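Local coordinates for protein hydrogenase-specific maturation endopeptidase (Thermococcus kodakarensis, PDB 5IJA) that probably acts as the endopeptidase that trims the large-subunit precursor of a [NiFe] hydrogenase during its maturation, at residues Lys14-Gly19 / Ser87-Gly92; Thr38-Leu43 / Met91-Gly96. All blocks are in the same frame, centred on the assembly; numbering follows the deposited sequence.

Interaction 1 (Lys14-Gly19 / Ser87-Gly92)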
ATOM      1  N   LYS A  14       1.684  15.459   1.691  1.00 44.16           N
ATOM      2  CA  LYS A  14       3.101  15.226   1.973  1.00 47.69           C
ATOM      3  C   LYS A  14       3.442  13.748   2.047  1.00 44.43           C
ATOM      4  O   LYS A  14       3.411  13.047   1.035  1.00 45.49           O
ATOM      5  CB  LYS A  14       3.518  15.924   3.271  1.00 48.83           C
ATOM      6  CG  LYS A  14       3.794  17.408   3.119  1.00 49.89           C
ATOM      7  CD  LYS A  14       4.437  17.977   4.383  1.00 53.04           C
ATOM      8  CE  LYS A  14       4.762  19.455   4.230  1.00 59.00           C
ATOM      9  NZ  LYS A  14       5.313  19.774   2.878  1.00 61.57           N
ATOM     10  N   ASP A  15       3.763  13.289   3.249  1.00 45.51           N
ATOM     11  CA  ASP A  15       4.141  11.902   3.454  1.00 48.19           C
ATOM     12  C   ASP A  15       2.963  10.956   3.243  1.00 46.84           C
ATOM     13  O   ASP A  15       3.159   9.752   3.090  1.00 41.68           O
ATOM     14  CB  ASP A  15       4.737  11.707   4.852  1.00 41.17           C
ATOM     15  CG  ASP A  15       6.071  12.423   5.025  1.00 44.38           C
ATOM     16  OD1 ASP A  15       6.652  12.848   4.014  1.00 43.01           O
ATOM     17  OD2 ASP A  15       6.539  12.548   6.174  1.00 52.44           O
ATOM     18  N   ASP A  16       1.737  11.485   3.221  1.00 44.63           N
ATOM     19  CA  ASP A  16       0.587  10.626   2.936  1.00 46.10           C
ATOM     20  C   ASP A  16       0.542  10.229   1.456  1.00 43.16           C
ATOM     21  O   ASP A  16      -0.329   9.467   1.034  1.00 43.95           O
ATOM     22  CB  ASP A  16      -0.727  11.292   3.361  1.00 47.26           C
ATOM     23  CG  ASP A  16      -1.315  10.676   4.628  1.00 50.89           C
ATOM     24  OD1 ASP A  16      -0.835   9.616   5.088  1.00 55.20           O
ATOM     25  OD2 ASP A  16      -2.277  11.253   5.177  1.00 61.47           O
ATOM     26  N   GLY A  17       1.499  10.714   0.671  1.00 38.04           N
ATOM     27  CA  GLY A  17       1.673  10.254  -0.698  1.00 41.58           C
ATOM     28  C   GLY A  17       2.824   9.261  -0.866  1.00 35.26           C
ATOM     29  O   GLY A  17       3.228   8.955  -1.990  1.00 38.07           O
ATOM     30  N   ALA A  18       3.358   8.759   0.243  1.00 36.11           N
ATOM     31  CA  ALA A  18       4.539   7.884   0.163  1.00 35.87           C
ATOM     32  C   ALA A  18       4.224   6.616  -0.640  1.00 35.31           C
ATOM     33  O   ALA A  18       5.008   6.191  -1.501  1.00 35.34           O
ATOM     34  CB  ALA A  18       5.019   7.537   1.525  1.00 37.44           C
ATOM     35  N   GLY A  19       3.061   6.040  -0.367  1.00 36.51           N
ATOM     36  CA  GLY A  19       2.600   4.871  -1.101  1.00 35.49           C
ATOM     37  C   GLY A  19       2.504   5.099  -2.592  1.00 33.53           C
ATOM     38  O   GLY A  19       2.906   4.238  -3.382  1.00 35.15           O
ATOM     39  N   SER A  87      -3.303   3.173   9.088  1.00 57.92           N
ATOM     40  CA  SER A  87      -3.460   3.755   7.782  1.00 50.38           C
ATOM     41  C   SER A  87      -4.896   3.989   7.583  1.00 55.24           C
ATOM     42  O   SER A  87      -5.667   3.086   7.365  1.00 53.15           O
ATOM     43  CB  SER A  87      -2.939   2.863   6.700  1.00 51.28           C
ATOM     44  OG  SER A  87      -3.611   1.678   6.695  1.00 53.59           O
ATOM     45  N   ALA A  88      -5.228   5.257   7.547  1.00 59.20           N
ATOM     46  CA  ALA A  88      -6.578   5.682   7.316  1.00 58.17           C
ATOM     47  C   ALA A  88      -6.945   5.128   5.962  1.00 54.34           C
ATOM     48  O   ALA A  88      -8.079   4.771   5.735  1.00 50.35           O
ATOM     49  CB  ALA A  88      -6.660   7.194   7.313  1.00 53.14           C
ATOM     50  N   HIS A  89      -5.974   5.128   5.061  1.00 50.05           N
ATOM     51  CA  HIS A  89      -6.232   4.764   3.710  1.00 48.02           C
ATOM     52  C   HIS A  89      -6.633   3.328   3.494  1.00 45.31           C
ATOM     53  O   HIS A  89      -7.648   3.088   2.924  1.00 46.53           O
ATOM     54  CB  HIS A  89      -4.992   5.010   2.907  1.00 44.85           C
ATOM     55  CG  HIS A  89      -4.404   6.359   3.083  1.00 48.78           C
ATOM     56  ND1 HIS A  89      -4.965   7.484   2.543  1.00 50.75           N
ATOM     57  CD2 HIS A  89      -3.270   6.759   3.689  1.00 49.84           C
ATOM     58  CE1 HIS A  89      -4.217   8.527   2.833  1.00 47.99           C
ATOM     59  NE2 HIS A  89      -3.185   8.112   3.529  1.00 47.81           N
ATOM     60  N   PHE A  90      -5.898   2.381   4.027  1.00 40.10           N
ATOM     61  CA  PHE A  90      -6.283   1.009   3.828  1.00 38.20           C
ATOM     62  C   PHE A  90      -7.588   0.807   4.547  1.00 43.63           C
ATOM     63  O   PHE A  90      -8.462   0.169   4.051  1.00 41.69           O
ATOM     64  CB  PHE A  90      -5.228   0.011   4.256  1.00 40.95           C
ATOM     65  CG  PHE A  90      -5.549  -1.392   3.872  1.00 40.95           C
ATOM     66  CD1 PHE A  90      -5.914  -1.697   2.594  1.00 41.53           C
ATOM     67  CD2 PHE A  90      -5.530  -2.382   4.790  1.00 44.06           C
ATOM     68  CE1 PHE A  90      -6.226  -2.970   2.239  1.00 42.25           C
ATOM     69  CE2 PHE A  90      -5.845  -3.664   4.452  1.00 46.84           C
ATOM     70  CZ  PHE A  90      -6.181  -3.958   3.171  1.00 47.26           C
ATOM     71  N   MET A  91      -7.713   1.393   5.723  1.00 40.48           N
ATOM     72  CA  MET A  91      -8.956   1.296   6.488  1.00 42.22           C
ATOM     73  C   MET A  91     -10.163   1.731   5.655  1.00 39.66           C
ATOM     74  O   MET A  91     -11.241   1.152   5.763  1.00 41.00           O
ATOM     75  CB  MET A  91      -8.878   2.141   7.764  1.00 43.69           C
ATOM     76  CG  MET A  91      -7.884   1.638   8.790  1.00 41.56           C
ATOM     77  SD  MET A  91      -8.131  -0.067   9.273  1.00 47.74           S
ATOM     78  CE  MET A  91      -9.816  -0.005   9.869  1.00 47.68           C
ATOM     79  N   GLY A  92      -9.963   2.736   4.813  1.00 34.12           N
ATOM     80  CA  GLY A  92     -11.020   3.233   3.952  1.00 39.41           C
ATOM     81  C   GLY A  92     -11.314   2.312   2.786  1.00 43.66           C
ATOM     82  O   GLY A  92     -12.330   2.470   2.106  1.00 39.81           O
TER

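Interaction 2 (Thr38-Leu43 / Met91-Gly96)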
ATOM      1  N   THR A  38      -7.439   6.738  -2.785  1.00 40.93           N
ATOM      2  CA  THR A  38      -8.396   6.589  -1.694  1.00 43.22           C
ATOM      3  C   THR A  38      -9.688   5.919  -2.155  1.00 44.80           C
ATOM      4  O   THR A  38     -10.694   5.974  -1.455  1.00 48.33           O
ATOM      5  CB  THR A  38      -8.758   7.957  -1.051  1.00 46.28           C
ATOM      6  OG1 THR A  38      -9.249   8.842  -2.063  1.00 51.95           O
ATOM      7  CG2 THR A  38      -7.540   8.587  -0.373  1.00 44.87           C
ATOM      8  N   ASP A  39      -9.655   5.270  -3.316  1.00 43.19           N
ATOM      9  CA  ASP A  39     -10.857   4.670  -3.891  1.00 41.94           C
ATOM     10  C   ASP A  39     -10.633   3.230  -4.360  1.00 33.77           C
ATOM     11  O   ASP A  39     -10.250   3.003  -5.498  1.00 35.07           O
ATOM     12  CB  ASP A  39     -11.352   5.515  -5.066  1.00 37.94           C
ATOM     13  CG  ASP A  39     -12.636   4.965  -5.686  1.00 43.16           C
ATOM     14  OD1 ASP A  39     -13.310   4.126  -5.048  1.00 41.55           O
ATOM     15  OD2 ASP A  39     -12.980   5.397  -6.804  1.00 46.01           O
ATOM     16  N   ILE A  40     -10.925   2.276  -3.489  1.00 38.95           N
ATOM     17  CA  ILE A  40     -10.621   0.879  -3.778  1.00 35.32           C
ATOM     18  C   ILE A  40     -11.424   0.343  -4.981  1.00 34.22           C
ATOM     19  O   ILE A  40     -11.015  -0.614  -5.626  1.00 31.32           O
ATOM     20  CB  ILE A  40     -10.863   0.008  -2.521  1.00 35.44           C
ATOM     21  CG1 ILE A  40     -10.268  -1.382  -2.713  1.00 33.75           C
ATOM     22  CG2 ILE A  40     -12.334  -0.052  -2.180  1.00 35.34           C
ATOM     23  CD1 ILE A  40      -8.791  -1.343  -3.027  1.00 33.61           C
ATOM     24  N   PHE A  41     -12.541   0.977  -5.321  1.00 34.06           N
ATOM     25  CA  PHE A  41     -13.374   0.453  -6.406  1.00 37.49           C
ATOM     26  C   PHE A  41     -12.740   0.638  -7.791  1.00 35.07           C
ATOM     27  O   PHE A  41     -13.225   0.091  -8.790  1.00 35.28           O
ATOM     28  CB  PHE A  41     -14.770   1.084  -6.343  1.00 34.64           C
ATOM     29  CG  PHE A  41     -15.600   0.566  -5.199  1.00 36.40           C
ATOM     30  CD1 PHE A  41     -15.760  -0.799  -5.018  1.00 37.56           C
ATOM     31  CD2 PHE A  41     -16.167   1.428  -4.281  1.00 41.25           C
ATOM     32  CE1 PHE A  41     -16.506  -1.293  -3.964  1.00 36.21           C
ATOM     33  CE2 PHE A  41     -16.909   0.946  -3.220  1.00 41.24           C
ATOM     34  CZ  PHE A  41     -17.082  -0.414  -3.056  1.00 34.24           C
ATOM     35  N   ARG A  42     -11.639   1.388  -7.850  1.00 33.88           N
ATOM     36  CA  ARG A  42     -10.808   1.423  -9.052  1.00 30.32           C
ATOM     37  C   ARG A  42     -10.307   0.036  -9.433  1.00 35.81           C
ATOM     38  O   ARG A  42      -9.990  -0.243 -10.583  1.00 33.41           O
ATOM     39  CB  ARG A  42      -9.607   2.352  -8.863  1.00 34.26           C
ATOM     40  CG  ARG A  42      -9.975   3.822  -8.665  1.00 37.36           C
ATOM     41  CD  ARG A  42      -8.748   4.710  -8.810  1.00 41.26           C
ATOM     42  NE  ARG A  42      -9.103   6.130  -8.823  1.00 51.66           N
ATOM     43  CZ  ARG A  42      -8.217   7.125  -8.798  1.00 54.35           C
ATOM     44  NH1 ARG A  42      -6.915   6.856  -8.753  1.00 51.90           N
ATOM     45  NH2 ARG A  42      -8.631   8.388  -8.814  1.00 51.08           N
ATOM     46  N   LEU A  43     -10.226  -0.839  -8.442  1.00 28.59           N
ATOM     47  CA  LEU A  43      -9.740  -2.172  -8.673  1.00 32.24           C
ATOM     48  C   LEU A  43     -10.708  -3.006  -9.521  1.00 30.06           C
ATOM     49  O   LEU A  43     -10.296  -3.954 -10.187  1.00 31.45           O
ATOM     50  CB  LEU A  43      -9.489  -2.849  -7.326  1.00 30.02           C
ATOM     51  CG  LEU A  43      -8.959  -4.282  -7.316  1.00 27.11           C
ATOM     52  CD1 LEU A  43      -7.624  -4.433  -8.015  1.00 29.26           C
ATOM     53  CD2 LEU A  43      -8.853  -4.694  -5.873  1.00 26.73           C
ATOM     54  N   MET A  91      -7.713   1.393   5.723  1.00 40.48           N
ATOM     55  CA  MET A  91      -8.956   1.296   6.488  1.00 42.22           C
ATOM     56  C   MET A  91     -10.163   1.731   5.655  1.00 39.66           C
ATOM     57  O   MET A  91     -11.241   1.152   5.763  1.00 41.00           O
ATOM     58  CB  MET A  91      -8.878   2.141   7.764  1.00 43.69           C
ATOM     59  CG  MET A  91      -7.884   1.638   8.790  1.00 41.56           C
ATOM     60  SD  MET A  91      -8.131  -0.067   9.273  1.00 47.74           S
ATOM     61  CE  MET A  91      -9.816  -0.005   9.869  1.00 47.68           C
ATOM     62  N   GLY A  92      -9.963   2.736   4.813  1.00 34.12           N
ATOM     63  CA  GLY A  92     -11.020   3.233   3.952  1.00 39.41           C
ATOM     64  C   GLY A  92     -11.314   2.312   2.786  1.00 43.66           C
ATOM     65  O   GLY A  92     -12.330   2.470   2.106  1.00 39.81           O
ATOM     66  N   ALA A  93     -10.430   1.337   2.576  1.00 41.11           N
ATOM     67  CA  ALA A  93     -10.502   0.433   1.429  1.00 40.67           C
ATOM     68  C   ALA A  93     -11.037  -0.942   1.786  1.00 40.60           C
ATOM     69  O   ALA A  93     -11.461  -1.698   0.905  1.00 39.50           O
ATOM     70  CB  ALA A  93      -9.127   0.294   0.799  1.00 38.78           C
ATOM     71  N   ILE A  94     -10.981  -1.281   3.068  1.00 34.53           N
ATOM     72  CA  ILE A  94     -11.304  -2.631   3.518  1.00 38.88           C
ATOM     73  C   ILE A  94     -12.696  -3.105   3.100  1.00 41.07           C
ATOM     74  O   ILE A  94     -12.839  -4.216   2.599  1.00 39.47           O
ATOM     75  CB  ILE A  94     -11.191  -2.752   5.048  1.00 42.26           C
ATOM     76  CG1 ILE A  94      -9.718  -2.806   5.455  1.00 45.37           C
ATOM     77  CG2 ILE A  94     -11.909  -3.996   5.548  1.00 49.27           C
ATOM     78  CD1 ILE A  94      -9.506  -3.077   6.917  1.00 47.95           C
ATOM     79  N   ASP A  95     -13.711  -2.273   3.305  1.00 40.24           N
ATOM     80  CA  ASP A  95     -15.087  -2.681   3.024  1.00 41.90           C
ATOM     81  C   ASP A  95     -15.268  -2.979   1.532  1.00 39.45           C
ATOM     82  O   ASP A  95     -15.845  -4.003   1.149  1.00 39.05           O
ATOM     83  CB  ASP A  95     -16.074  -1.598   3.499  1.00 43.39           C
ATOM     84  CG  ASP A  95     -16.381  -1.692   4.997  1.00 47.75           C
ATOM     85  OD1 ASP A  95     -15.782  -2.547   5.685  1.00 47.05           O
ATOM     86  OD2 ASP A  95     -17.221  -0.909   5.492  1.00 52.12           O
ATOM     87  N   GLY A  96     -14.734  -2.096   0.703  1.00 33.58           N
ATOM     88  CA  GLY A  96     -14.816  -2.236  -0.739  1.00 34.06           C
ATOM     89  C   GLY A  96     -13.989  -3.417  -1.207  1.00 35.51           C
ATOM     90  O   GLY A  96     -14.390  -4.140  -2.118  1.00 31.80           O
TER
HETATM   91  O   HOH W   1     -11.441   3.254  -0.843  1.00 44.07           O

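Interaction 1 (Lys14-Gly19 / Ser87-Gly92)
The His89 imidazole meets the Asp16 carboxylate through its edge, with OD1 lying almost in the ring plane, while the carboxylate receives the ring from above its own plane. The two planes stand 77° apart. Within this orientation His89 NE2 donates to Asp16 OD1 over 3.2 Å, and the N-H points nearly straight at the oxygen, at 166°. OD2 stays further off, 3.7 Å from the same NE2, so a single oxygen carries the bond. His89 sits in the first turn of helix 88-103, behind the N-cap residue Ser87; its CG is anti to the carbonyl carbon (chi1 -51°), which directs the ring toward the 3-10 turn at Asp15-Asp16. Around the pair, His89 also touches Leu8 and Asp57, and Asp16 packs on Ala58, so the contact lies beside the strands 3-8 and 52-59. Asp15 next door turns its carboxylate to the backbone N of Lys120, Glu121 and Ser129, which ties the turn to the loops there. With an alanine in place of Asp16, His89 NE2 would probably lose this acceptor and the ring would be freer to turn. A short acid and a histidine suit this partly exposed place: one directional His-carboxylate hydrogen bond joins the turn before helix 18-28 to helix 88-103, and Asp16, Asp57 and His89 lie together, consistent with the metal-binding acids and histidine of related maturation proteases.

Interaction 2 (Thr38-Leu43 / Met91-Gly96)
Ile40 and Ala93 bring their backbones within 5.2 Å, CA to CA, where the loop following edge strand 33-37 lies against helix 88-103 of this alpha/beta fold. An Asx turn shapes the loop: Asp39 OD1 accepts the backbone N-H of Phe41 at 3.3 Å, from above the carboxylate plane, and the next residues follow in helical conformation. Ile40 points its side chain at the helix. Its CB lies 3.8 Å from Ala93 CB, and its CG2, held between the backbone N and the carbonyl carbon, reaches on to Gly96 CA at 3.6 Å, touching Ala93 O on the way. CG1 runs anti to the backbone N (chi1 -168°), which carries CD1 along the Ala93 methyl. The branched isoleucine thus spreads over one helical turn, and the small residues opposite it allow the close approach: a CB on Gly96 would collide with Ile40 CG2 and crowd Phe41 CZ. Phe41, more exposed, lays the end of its ring obliquely at the same glycine, with CZ 3.7 Å from Gly96 CA, and also touches Leu99 one turn further on. Leu43 extends the apolar seam to Leu97 and Leu100, and to Leu4 and Leu6 of strand 3-8. The helix is kinked here, since the N of Asp95 and Gly96 lack their bonds to the preceding turn. Gly92 O therefore takes another partner: a water 3.2 Å away donates to it, donates also to Thr38 O and accepts from Ile40 N.

Both contacts use the N-terminal half of helix 88-103, and their centres lie about 12 Å apart. Interaction 1 is a surface contact at the helix start, joining it to the turn before helix 18-28 through polar groups alone. Interaction 2, one turn further along, is largely buried and depends on apolar packing against small helix residues, with polar backbone atoms served by water. The chemistry follows the place: a directional bond suits the partly open end, close carbon contacts the covered flank. The two also meet directly, as His89 ND1 packs 4.0 Å from Thr38 CG2, so the histidine of interaction 1 borders the loop of interaction 2.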